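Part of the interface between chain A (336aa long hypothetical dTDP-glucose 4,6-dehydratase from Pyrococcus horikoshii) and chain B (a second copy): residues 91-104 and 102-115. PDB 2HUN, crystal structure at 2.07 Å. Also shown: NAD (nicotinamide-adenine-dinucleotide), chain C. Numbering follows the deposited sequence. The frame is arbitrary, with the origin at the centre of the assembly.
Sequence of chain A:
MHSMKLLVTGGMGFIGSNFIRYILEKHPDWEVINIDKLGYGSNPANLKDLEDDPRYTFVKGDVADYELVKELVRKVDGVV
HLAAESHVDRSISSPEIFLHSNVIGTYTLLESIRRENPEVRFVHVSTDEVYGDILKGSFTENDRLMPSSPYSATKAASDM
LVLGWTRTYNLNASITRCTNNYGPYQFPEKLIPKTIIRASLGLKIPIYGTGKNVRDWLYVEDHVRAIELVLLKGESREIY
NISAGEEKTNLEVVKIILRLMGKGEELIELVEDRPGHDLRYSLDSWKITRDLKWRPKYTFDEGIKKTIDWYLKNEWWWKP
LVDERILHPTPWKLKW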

# COMPACT_ATOMS: atom_id res chain seq x y z
N SER A 91 9.59 -12.93 5.93
CA SER A 91 9.03 -11.58 6.09
C SER A 91 8.46 -11.39 7.50
O SER A 91 8.44 -10.28 8.01
CB SER A 91 7.96 -11.29 5.03
OG SER A 91 6.73 -11.97 5.27
N ILE A 92 8.02 -12.48 8.12
CA ILE A 92 7.47 -12.41 9.46
C ILE A 92 8.59 -12.25 10.50
O ILE A 92 8.42 -11.57 11.50
CB ILE A 92 6.64 -13.67 9.79
CG1 ILE A 92 5.46 -13.75 8.82
CG2 ILE A 92 6.16 -13.64 11.24
CD1 ILE A 92 4.63 -15.01 8.95
N SER A 93 9.74 -12.87 10.23
CA SER A 93 10.89 -12.80 11.13
C SER A 93 11.63 -11.47 11.03
O SER A 93 11.93 -10.83 12.04
CB SER A 93 11.87 -13.94 10.83
OG SER A 93 11.20 -15.19 10.82
N SER A 94 11.94 -11.05 9.81
CA SER A 94 12.65 -9.79 9.59
C SER A 94 12.02 -9.03 8.43
O SER A 94 12.47 -9.12 7.29
CB SER A 94 14.13 -10.05 9.30
OG SER A 94 14.84 -8.82 9.22
N PRO A 95 10.95 -8.26 8.72
CA PRO A 95 10.25 -7.48 7.70
C PRO A 95 11.09 -6.38 7.07
O PRO A 95 10.81 -5.97 5.94
CB PRO A 95 9.04 -6.93 8.47
CG PRO A 95 9.59 -6.73 9.84
CD PRO A 95 10.39 -8.01 10.06
N GLU A 96 12.12 -5.92 7.77
CA GLU A 96 12.97 -4.85 7.25
C GLU A 96 13.41 -5.16 5.84
O GLU A 96 13.36 -4.31 4.95
CB GLU A 96 14.21 -4.66 8.12
CG GLU A 96 13.93 -4.58 9.60
CD GLU A 96 14.08 -5.93 10.29
OE1 GLU A 96 13.30 -6.85 9.98
OE2 GLU A 96 14.98 -6.06 11.14
N ILE A 97 13.85 -6.39 5.63
CA ILE A 97 14.30 -6.84 4.33
C ILE A 97 13.24 -6.58 3.26
O ILE A 97 13.55 -6.18 2.14
CB ILE A 97 14.64 -8.35 4.37
CG1 ILE A 97 15.78 -8.60 5.36
CG2 ILE A 97 15.02 -8.85 3.00
CD1 ILE A 97 16.16 -10.06 5.53
N PHE A 98 11.98 -6.78 3.62
CA PHE A 98 10.91 -6.59 2.65
C PHE A 98 10.53 -5.14 2.42
O PHE A 98 10.23 -4.75 1.28
CB PHE A 98 9.72 -7.46 3.07
CG PHE A 98 10.05 -8.93 3.10
CD1 PHE A 98 10.95 -9.43 4.04
CD2 PHE A 98 9.55 -9.79 2.13
CE1 PHE A 98 11.34 -10.77 4.01
CE2 PHE A 98 9.93 -11.12 2.10
CZ PHE A 98 10.82 -11.61 3.05
N LEU A 99 10.56 -4.33 3.47
CA LEU A 99 10.25 -2.90 3.34
C LEU A 99 11.27 -2.29 2.38
O LEU A 99 10.92 -1.52 1.48
CB LEU A 99 10.36 -2.20 4.69
CG LEU A 99 10.18 -0.67 4.68
CD1 LEU A 99 8.70 -0.33 4.53
CD2 LEU A 99 10.72 -0.08 5.98
N HIS A 100 12.54 -2.65 2.58
CA HIS A 100 13.62 -2.13 1.75
C HIS A 100 13.54 -2.48 0.27
O HIS A 100 13.55 -1.60 -0.59
CB HIS A 100 14.97 -2.60 2.28
CG HIS A 100 16.12 -2.15 1.45
ND1 HIS A 100 16.60 -0.86 1.47
CD2 HIS A 100 16.87 -2.81 0.53
CE1 HIS A 100 17.59 -0.74 0.61
NE2 HIS A 100 17.78 -1.91 0.03
N SER A 101 13.49 -3.78 -0.03
CA SER A 101 13.44 -4.21 -1.43
C SER A 101 12.09 -3.97 -2.10
O SER A 101 12.05 -3.52 -3.25
CB SER A 101 13.81 -5.70 -1.54
OG SER A 101 15.18 -5.93 -1.25
N ASN A 102 11.00 -4.27 -1.40
CA ASN A 102 9.68 -4.11 -2.00
C ASN A 102 9.16 -2.68 -2.02
O ASN A 102 8.74 -2.19 -3.06
CB ASN A 102 8.67 -5.03 -1.30
CG ASN A 102 9.08 -6.49 -1.36
OD1 ASN A 102 9.94 -6.87 -2.16
ND2 ASN A 102 8.47 -7.32 -0.53
N VAL A 103 9.20 -2.00 -0.88
CA VAL A 103 8.72 -0.63 -0.81
C VAL A 103 9.77 0.40 -1.23
O VAL A 103 9.54 1.14 -2.19
CB VAL A 103 8.23 -0.27 0.61
CG1 VAL A 103 7.79 1.19 0.64
CG2 VAL A 103 7.05 -1.17 1.00
N ILE A 104 10.91 0.45 -0.54
CA ILE A 104 11.94 1.43 -0.90
C ILE A 104 12.43 1.20 -2.32
O ILE A 104 12.63 2.14 -3.08
CB ILE A 104 13.15 1.37 0.07
CG1 ILE A 104 12.68 1.58 1.51
CG2 ILE A 104 14.17 2.45 -0.30
CD1 ILE A 104 11.94 2.87 1.74
N ASN B 102 5.20 9.32 6.46
CA ASN B 102 4.01 8.49 6.27
C ASN B 102 4.26 6.98 6.20
O ASN B 102 3.61 6.22 6.91
CB ASN B 102 3.24 8.98 5.05
CG ASN B 102 2.83 10.44 5.19
OD1 ASN B 102 3.04 11.05 6.24
ND2 ASN B 102 2.24 11.01 4.14
N VAL B 103 5.20 6.56 5.36
CA VAL B 103 5.49 5.14 5.24
C VAL B 103 6.51 4.64 6.27
O VAL B 103 6.22 3.70 7.01
CB VAL B 103 6.00 4.80 3.82
CG1 VAL B 103 6.31 3.32 3.74
CG2 VAL B 103 4.94 5.17 2.78
N ILE B 104 7.69 5.26 6.33
CA ILE B 104 8.70 4.84 7.29
C ILE B 104 8.23 5.06 8.72
O ILE B 104 8.36 4.18 9.57
CB ILE B 104 10.03 5.59 7.09
CG1 ILE B 104 10.57 5.33 5.68
CG2 ILE B 104 11.05 5.16 8.15
CD1 ILE B 104 10.63 3.86 5.29
N GLY B 105 7.66 6.24 8.98
CA GLY B 105 7.16 6.56 10.30
C GLY B 105 6.13 5.55 10.81
O GLY B 105 6.21 5.12 11.95
N THR B 106 5.18 5.18 9.96
CA THR B 106 4.15 4.21 10.36
C THR B 106 4.78 2.83 10.56
O THR B 106 4.46 2.13 11.52
CB THR B 106 3.04 4.11 9.29
OG1 THR B 106 2.37 5.37 9.17
CG2 THR B 106 2.02 3.04 9.68
N TYR B 107 5.68 2.45 9.65
CA TYR B 107 6.37 1.17 9.74
C TYR B 107 7.13 1.06 11.07
O TYR B 107 7.08 0.02 11.73
CB TYR B 107 7.37 1.04 8.59
CG TYR B 107 8.41 -0.04 8.80
CD1 TYR B 107 8.16 -1.36 8.46
CD2 TYR B 107 9.65 0.28 9.37
CE1 TYR B 107 9.10 -2.36 8.69
CE2 TYR B 107 10.60 -0.71 9.60
CZ TYR B 107 10.32 -2.02 9.26
OH TYR B 107 11.27 -2.99 9.47
N THR B 108 7.82 2.13 11.45
CA THR B 108 8.60 2.15 12.69
C THR B 108 7.68 2.02 13.91
O THR B 108 7.98 1.30 14.87
CB THR B 108 9.40 3.46 12.82
OG1 THR B 108 10.17 3.67 11.64
CG2 THR B 108 10.33 3.40 14.03
N LEU B 109 6.56 2.74 13.88
CA LEU B 109 5.60 2.70 14.97
C LEU B 109 5.01 1.29 15.06
O LEU B 109 4.82 0.75 16.16
CB LEU B 109 4.49 3.72 14.72
CG LEU B 109 3.44 3.90 15.82
CD1 LEU B 109 4.09 4.51 17.06
CD2 LEU B 109 2.32 4.79 15.30
N LEU B 110 4.73 0.68 13.91
CA LEU B 110 4.17 -0.67 13.88
C LEU B 110 5.18 -1.65 14.49
O LEU B 110 4.82 -2.57 15.22
CB LEU B 110 3.83 -1.08 12.45
CG LEU B 110 2.51 -0.55 11.87
CD1 LEU B 110 2.44 -0.84 10.37
CD2 LEU B 110 1.34 -1.21 12.59
N GLU B 111 6.46 -1.46 14.18
CA GLU B 111 7.48 -2.34 14.73
C GLU B 111 7.57 -2.18 16.25
O GLU B 111 7.75 -3.16 16.97
CB GLU B 111 8.83 -2.06 14.06
CG GLU B 111 8.94 -2.73 12.69
CD GLU B 111 9.00 -4.25 12.78
OE1 GLU B 111 10.08 -4.78 13.11
OE2 GLU B 111 7.97 -4.91 12.53
N SER B 112 7.43 -0.95 16.73
CA SER B 112 7.48 -0.66 18.16
C SER B 112 6.36 -1.40 18.88
O SER B 112 6.55 -1.96 19.97
CB SER B 112 7.31 0.84 18.41
OG SER B 112 8.47 1.55 18.01
N ILE B 113 5.18 -1.39 18.27
CA ILE B 113 4.00 -2.04 18.81
C ILE B 113 4.15 -3.56 18.87
O ILE B 113 3.98 -4.16 19.93
CB ILE B 113 2.75 -1.69 17.97
CG1 ILE B 113 2.37 -0.22 18.19
CG2 ILE B 113 1.61 -2.62 18.31
CD1 ILE B 113 1.31 0.30 17.22
N ARG B 114 4.44 -4.18 17.73
CA ARG B 114 4.59 -5.63 17.66
C ARG B 114 5.70 -6.16 18.57
O ARG B 114 5.59 -7.25 19.10
CB ARG B 114 4.89 -6.07 16.22
CG ARG B 114 6.14 -5.43 15.65
CD ARG B 114 6.87 -6.29 14.61
NE ARG B 114 7.45 -7.50 15.18
CZ ARG B 114 8.53 -8.12 14.70
NH1 ARG B 114 9.18 -7.65 13.64
NH2 ARG B 114 8.96 -9.23 15.28
N ARG B 115 6.76 -5.37 18.72
CA ARG B 115 7.89 -5.80 19.54
C ARG B 115 7.84 -5.41 21.01
O ARG B 115 8.36 -6.14 21.85
CB ARG B 115 9.19 -5.27 18.92
CG ARG B 115 9.48 -5.81 17.51
CD ARG B 115 10.79 -5.26 16.97
NE ARG B 115 11.90 -5.54 17.87
CZ ARG B 115 13.14 -5.07 17.74
NH1 ARG B 115 13.45 -4.27 16.72
NH2 ARG B 115 14.07 -5.39 18.63
PA NAD C . 12.66 -14.96 -6.98
O1A NAD C . 12.80 -14.96 -5.52
O2A NAD C . 12.95 -16.20 -7.75
O5B NAD C . 13.63 -13.82 -7.56
C5B NAD C . 13.59 -12.45 -7.12
C4B NAD C . 14.78 -11.80 -7.85
O4B NAD C . 14.84 -10.39 -7.54
C3B NAD C . 16.13 -12.42 -7.39
O3B NAD C . 16.96 -12.69 -8.53
C2B NAD C . 16.68 -11.36 -6.42
O2B NAD C . 18.10 -11.33 -6.26
C1B NAD C . 16.11 -10.07 -6.99
N9A NAD C . 15.94 -8.99 -6.00
C8A NAD C . 15.28 -9.02 -4.83
N7A NAD C . 15.37 -7.83 -4.23
C5A NAD C . 16.08 -7.03 -5.01
C6A NAD C . 16.52 -5.67 -4.92
N6A NAD C . 16.24 -4.88 -3.90
N1A NAD C . 17.29 -5.17 -6.00
C2A NAD C . 17.60 -5.99 -7.09
N3A NAD C . 17.20 -7.27 -7.17
C4A NAD C . 16.45 -7.76 -6.15
O3 NAD C . 11.11 -14.69 -7.21
PN NAD C . 10.12 -14.61 -8.45
O1N NAD C . 9.14 -15.68 -8.13
O2N NAD C . 10.83 -14.77 -9.73
O5D NAD C . 9.34 -13.21 -8.26
C5D NAD C . 9.30 -12.17 -9.24
C4D NAD C . 8.13 -11.21 -8.91
O4D NAD C . 6.86 -11.85 -9.17
C3D NAD C . 8.13 -10.75 -7.44
O3D NAD C . 7.84 -9.33 -7.41
C2D NAD C . 7.00 -11.60 -6.80
O2D NAD C . 6.41 -10.88 -5.71
C1D NAD C . 6.06 -11.80 -7.97
N1N NAD C . 5.23 -13.02 -7.91
C2N NAD C . 5.78 -14.34 -8.01
C3N NAD C . 4.92 -15.45 -7.95
C7N NAD C . 5.45 -16.89 -8.05
O7N NAD C . 4.64 -17.82 -8.18
N7N NAD C . 6.76 -17.12 -8.03
C4N NAD C . 3.52 -15.26 -7.80
C5N NAD C . 2.99 -13.95 -7.70
C6N NAD C . 3.83 -12.83 -7.76

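No hydrogen bond crosses between these two stretches, although tyrosine, arginine and glutamate all lie at the contact. The core of the packing is apolar, and its centre is a methyl group set on an aromatic ring. Leu A99 CD2 lies 3.5 Å from the centroid of the Tyr B107 ring, 7° off the ring normal. This is a CH-pi contact over one face, in which a weakly polarised C-H meets the pi electrons.

The two helices run nearly antiparallel, with 160° between their directions. Their axes come no closer than 12.4 Å, so side chains must fill the space between them. Residue numbers rise on one side as they fall on the other. Pro A95 lies across from Glu B111, Leu A99 from Tyr B107, and Val A103 from Val B103. The last pair joins the same residue of the two copies.

Leu A99 points toward chain B. Its CD2 is 4.0 Å from Ile B104 CD1, and its CD1 is 4.4 Å from Val B103 CG1. Further along, Val A103 CG1 meets Val B103 CG1 at 4.0 Å. Ile A104 CD1 meets Ile B104 CD1 at 3.9 Å. Both isoleucines leave their helices sideways, but their ends come nearer to the opposing stretch. These contacts are van der Waals packing between hydrocarbon groups.

The hydroxyl of Tyr B107 lies beside Pro A95 and Glu A96. Its OH is 3.1 Å from Glu A96 CG and 4.1 Å from Pro A95 CG. Glu A96 N is 3.5 Å from Tyr B107 OH, but the angle is too poor for a hydrogen bond. The carboxylate of Glu A96 is engaged within its own chain: Ser A94 OG donates to Glu A96 OE1 at 2.6 Å.

Pro A95 packs against a charged pair from chain B. Its CD is 3.8 Å from Arg B114 NH1, and its CG is 3.6 Å from Glu B111 OE2, though the place of OE2 is less sure. The charges answer each other within one helix. Arg B114 NH1 forms a salt bridge with Glu B111 OE1 at 3.1 Å, a weak hydrogen bond at 124°. It also donates to Glu B111 OE2 at 3.2 Å and 170°, with the same reservation. The proline ring lies against this pair and offers it only carbon atoms.

Out of reach of the chain B stretch, Ser A101 OG accepts a hydrogen bond from NAD N6A at 3.0 Å. One helix thus carries both a dimer contact and a cofactor contact.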